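Local coordinates for gingipain R (Porphyromonas gingivalis, PDB 1CVR), which cleaves proteins and peptides after arginine residues as a bacterial cysteine proteinase with a caspase-like fold, at residues Val42-Asp45 with Ile46-Val50; Thr225-Lys228 with Gln229-Asn232. All coordinates share one frame; numbering follows the deposited sequence.

Interaction 1 (Val42-Asp45 with Ile46-Val50); sequences VAED and IASPV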
loop_
_atom_site.group_PDB
_atom_site.type_symbol
_atom_site.label_atom_id
_atom_site.label_comp_id
_atom_site.label_asym_id
_atom_site.label_seq_id
_atom_site.Cartn_x
_atom_site.Cartn_y
_atom_site.Cartn_z
ATOM N N VAL A 42 -4.704 -7.400 -19.421
ATOM C CA VAL A 42 -5.791 -8.314 -19.108
ATOM C C VAL A 42 -5.164 -9.694 -18.904
ATOM O O VAL A 42 -4.465 -10.196 -19.777
ATOM C CB VAL A 42 -6.811 -8.353 -20.255
ATOM C CG1 VAL A 42 -7.893 -9.359 -19.957
ATOM C CG2 VAL A 42 -7.425 -6.964 -20.442
ATOM N N ALA A 43 -5.409 -10.289 -17.741
ATOM C CA ALA A 43 -4.840 -11.583 -17.394
ATOM C C ALA A 43 -5.055 -12.677 -18.447
ATOM O O ALA A 43 -4.119 -13.411 -18.787
ATOM C CB ALA A 43 -5.395 -12.037 -16.041
ATOM N N GLU A 44 -6.285 -12.797 -18.946
ATOM C CA GLU A 44 -6.581 -13.802 -19.957
ATOM C C GLU A 44 -5.828 -13.543 -21.255
ATOM O O GLU A 44 -5.719 -14.429 -22.102
ATOM C CB GLU A 44 -8.093 -13.895 -20.216
ATOM C CG GLU A 44 -8.862 -14.532 -19.070
ATOM C CD GLU A 44 -9.247 -13.570 -17.955
ATOM O OE1 GLU A 44 -8.682 -12.462 -17.871
ATOM O OE2 GLU A 44 -10.121 -13.941 -17.144
ATOM N N ASP A 45 -5.300 -12.334 -21.421
ATOM C CA ASP A 45 -4.523 -12.046 -22.626
ATOM C C ASP A 45 -3.114 -12.596 -22.467
ATOM O O ASP A 45 -2.385 -12.739 -23.449
ATOM C CB ASP A 45 -4.443 -10.541 -22.932
ATOM C CG ASP A 45 -5.721 -9.998 -23.535
ATOM O OD1 ASP A 45 -6.554 -10.803 -24.006
ATOM O OD2 ASP A 45 -5.886 -8.761 -23.573
ATOM N N ILE A 46 -2.724 -12.889 -21.228
ATOM C CA ILE A 46 -1.398 -13.440 -20.967
ATOM C C ILE A 46 -1.476 -14.931 -21.249
ATOM O O ILE A 46 -0.589 -15.506 -21.871
ATOM C CB ILE A 46 -0.967 -13.229 -19.506
ATOM C CG1 ILE A 46 -0.923 -11.737 -19.190
ATOM C CG2 ILE A 46 0.412 -13.812 -19.291
ATOM C CD1 ILE A 46 -0.674 -11.434 -17.737
ATOM N N ALA A 47 -2.559 -15.546 -20.796
ATOM C CA ALA A 47 -2.784 -16.968 -21.022
ATOM C C ALA A 47 -4.164 -17.336 -20.513
ATOM O O ALA A 47 -4.660 -16.764 -19.528
ATOM C CB ALA A 47 -1.733 -17.797 -20.312
ATOM N N SER A 48 -4.794 -18.284 -21.197
ATOM C CA SER A 48 -6.115 -18.723 -20.790
ATOM C C SER A 48 -6.151 -20.253 -20.891
ATOM O O SER A 48 -5.893 -20.816 -21.947
ATOM C CB SER A 48 -7.173 -18.078 -21.690
ATOM O OG SER A 48 -8.473 -18.294 -21.171
ATOM N N PRO A 49 -6.438 -20.942 -19.777
ATOM C CA PRO A 49 -6.729 -20.385 -18.455
ATOM C C PRO A 49 -5.497 -19.673 -17.892
ATOM O O PRO A 49 -4.363 -19.971 -18.274
ATOM C CB PRO A 49 -7.092 -21.626 -17.652
ATOM C CG PRO A 49 -6.144 -22.644 -18.254
ATOM C CD PRO A 49 -6.479 -22.412 -19.706
ATOM N N VAL A 50 -5.727 -18.731 -16.985
ATOM C CA VAL A 50 -4.628 -17.985 -16.384
ATOM C C VAL A 50 -3.922 -18.882 -15.380
ATOM O O VAL A 50 -4.567 -19.504 -14.548
ATOM C CB VAL A 50 -5.160 -16.747 -15.652
ATOM C CG1 VAL A 50 -3.987 -15.922 -15.086
ATOM C CG2 VAL A 50 -6.029 -15.924 -16.607
#
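Ile46 lies over the carbonyl of Ala43, and its side chain draws away from that oxygen atom by atom. Its CB, the side-chain atom nearest this oxygen, is 3.2 Å from Ala43 O; CG1 is a little farther from the same oxygen and also approaches Val42 O at 3.9 Å. CD1, at the end, comes within 4.2 Å of Ala43 CA. CG1 is placed here because it stands beside Ile46's own backbone N (chi1 -60°), the atom that binds Ala43 O. That bond, Ile46 N to Ala43 O, is 2.9 Å long, and the donor approaches from above the carbonyl plane, 59° out of it. Ala47 N adds a second, weak bond to Ala43 O, so one oxygen takes two donors as the chain rounds its turn. With Asp45 N bonded to Val42 O, these bonds make the single short helical turn that follows edge strand 37-42 of the parallel four-stranded sheet and leads by a loop into helix 52-64. The branched, apolar Ile46 suits this junction: it also touches Ile15 of strand 11-16 and Ile55 and Phe58 of helix 52-64. Val50, after the cis peptide bond that precedes Pro49, folds back toward the turn. Its CG2 meets Ala43 CB at 4.0 Å and lies equally close to Glu44 CG, the Val50 and Glu44 side chains crossing at about a right angle. Ala43 is buried, and its single methyl group packs against both Val50 and Ile15. Glu44 meets Val50 CG2 with its backbone N as well as its CG; its chain bends at chi2 (85°), and OE1 accepts a hydrogen bond from Lys18 N. On its backbone side, Glu44 CA makes a CA-H...O contact of 3.6 Å with Ala47 O.

Interaction 2 (Thr225-Lys228 with Gln229-Asn232); sequences THVK and QLTN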
loop_
_atom_site.group_PDB
_atom_site.type_symbol
_atom_site.label_atom_id
_atom_site.label_comp_id
_atom_site.label_asym_id
_atom_site.label_seq_id
_atom_site.Cartn_x
_atom_site.Cartn_y
_atom_site.Cartn_z
ATOM N N THR A 225 -17.033 -11.456 11.125
ATOM C CA THR A 225 -18.426 -11.191 11.449
ATOM C C THR A 225 -18.624 -9.822 12.122
ATOM O O THR A 225 -19.733 -9.308 12.151
ATOM C CB THR A 225 -19.017 -12.289 12.361
ATOM O OG1 THR A 225 -18.315 -12.306 13.606
ATOM C CG2 THR A 225 -18.895 -13.660 11.696
ATOM N N HIS A 226 -17.563 -9.229 12.659
ATOM C CA HIS A 226 -17.691 -7.924 13.308
ATOM C C HIS A 226 -17.444 -6.743 12.367
ATOM O O HIS A 226 -17.770 -5.599 12.690
ATOM C CB HIS A 226 -16.714 -7.795 14.482
ATOM C CG HIS A 226 -16.867 -8.862 15.518
ATOM N ND1 HIS A 226 -15.959 -9.888 15.668
ATOM C CD2 HIS A 226 -17.831 -9.074 16.447
ATOM C CE1 HIS A 226 -16.356 -10.686 16.645
ATOM N NE2 HIS A 226 -17.490 -10.215 17.133
ATOM N N VAL A 227 -16.864 -7.020 11.209
ATOM C CA VAL A 227 -16.564 -5.966 10.257
ATOM C C VAL A 227 -17.777 -5.107 9.900
ATOM O O VAL A 227 -17.630 -3.890 9.698
ATOM C CB VAL A 227 -15.931 -6.557 8.973
ATOM C CG1 VAL A 227 -15.608 -5.450 7.988
ATOM C CG2 VAL A 227 -14.663 -7.315 9.336
ATOM N N LYS A 228 -18.968 -5.719 9.832
ATOM C CA LYS A 228 -20.174 -4.967 9.487
ATOM C C LYS A 228 -20.479 -3.877 10.514
ATOM O O LYS A 228 -21.261 -2.975 10.246
ATOM C CB LYS A 228 -21.394 -5.889 9.360
ATOM C CG LYS A 228 -21.827 -6.538 10.673
ATOM C CD LYS A 228 -23.118 -7.343 10.514
ATOM C CE LYS A 228 -22.935 -8.573 9.636
ATOM N NZ LYS A 228 -22.014 -9.586 10.240
ATOM N N GLN A 229 -19.863 -3.944 11.684
ATOM C CA GLN A 229 -20.117 -2.936 12.702
ATOM C C GLN A 229 -19.248 -1.684 12.579
ATOM O O GLN A 229 -19.446 -0.721 13.305
ATOM C CB GLN A 229 -19.946 -3.552 14.097
ATOM C CG GLN A 229 -20.999 -4.615 14.448
ATOM C CD GLN A 229 -20.920 -5.047 15.905
ATOM O OE1 GLN A 229 -21.023 -4.220 16.811
ATOM N NE2 GLN A 229 -20.730 -6.345 16.135
ATOM N N LEU A 230 -18.288 -1.699 11.662
ATOM C CA LEU A 230 -17.393 -0.556 11.477
ATOM C C LEU A 230 -18.070 0.574 10.714
ATOM O O LEU A 230 -18.768 0.352 9.719
ATOM C CB LEU A 230 -16.112 -0.973 10.719
ATOM C CG LEU A 230 -15.313 -2.155 11.290
ATOM C CD1 LEU A 230 -14.076 -2.428 10.406
ATOM C CD2 LEU A 230 -14.903 -1.848 12.708
ATOM N N THR A 231 -17.844 1.796 11.173
ATOM C CA THR A 231 -18.421 2.959 10.527
ATOM C C THR A 231 -17.349 4.029 10.312
ATOM O O THR A 231 -17.650 5.228 10.284
ATOM C CB THR A 231 -19.555 3.539 11.388
ATOM O OG1 THR A 231 -19.028 3.940 12.651
ATOM C CG2 THR A 231 -20.628 2.483 11.624
ATOM N N ASN A 232 -16.101 3.597 10.151
ATOM C CA ASN A 232 -15.001 4.533 9.947
ATOM C C ASN A 232 -14.931 4.938 8.463
ATOM O O ASN A 232 -13.949 4.680 7.769
ATOM C CB ASN A 232 -13.679 3.905 10.452
ATOM C CG ASN A 232 -13.265 2.666 9.677
ATOM O OD1 ASN A 232 -14.090 1.793 9.380
ATOM N ND2 ASN A 232 -11.965 2.564 9.373
HETATM O O HOH W 1 -21.326 -8.444 13.999
HETATM O O HOH W 2 -18.494 -1.634 8.023
#
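His226 and Gln229 lay their side chains alongside each other. The amide nitrogen Gln229 NE2 lies at the ring edge, 4.0 Å from His226 CD2, with amide and ring planes 55° apart, while Thr225 OG1 sits over one ring face. His226 ND1 is hydrogen-bonded to Gly223 N. The backbone closes by two successive i to i+3 bonds, Gln229 N to His226 O and the straighter Leu230 N to Val227 O (167°), a short helix-like turn in the loop that links parallel strands 205-209 and 238-242 of the six-stranded mixed sheet. Val227 is buried, and its CG1 comes within 4.2 Å of Leu230 CD1. Both apolar residues suit this buried side, where Val227 touches Ala259 and Leu230 touches Leu260 of helix 256-262. Lys228 NZ donates to Thr225 O at 3.0 Å; the lysine chain, bent at chi3 and chi4, is long and flexible enough to curl back over the turn. Water 1 donates to the same Thr225 O and accepts from Gln229 NE2 at 3.1 Å. Water 2 donates to Val227 O and Leu230 O, spanning Lys228 and Gln229.

How the interactions relate
Interactions 1 and 2 lie far apart, with centres 35 Å and nearest atoms about 27 Å from one another. Both are tight turns within the C25 peptidase region, but they serve different sheets: residues 42-50 follow the edge strand of the four-stranded parallel sheet, whereas residues 225-232 lie between two inner strands of the six-stranded mixed sheet. In interaction 2, two waters also bridge backbone and side-chain groups. The His226 side chain is about 8 Å from a bound calcium ion. In caspase-like peptidases the catalytic histidine and cysteine follow two neighbouring strands of the central sheet, here probably 205-209 and 238-242, so interaction 2 lies in the segment between them.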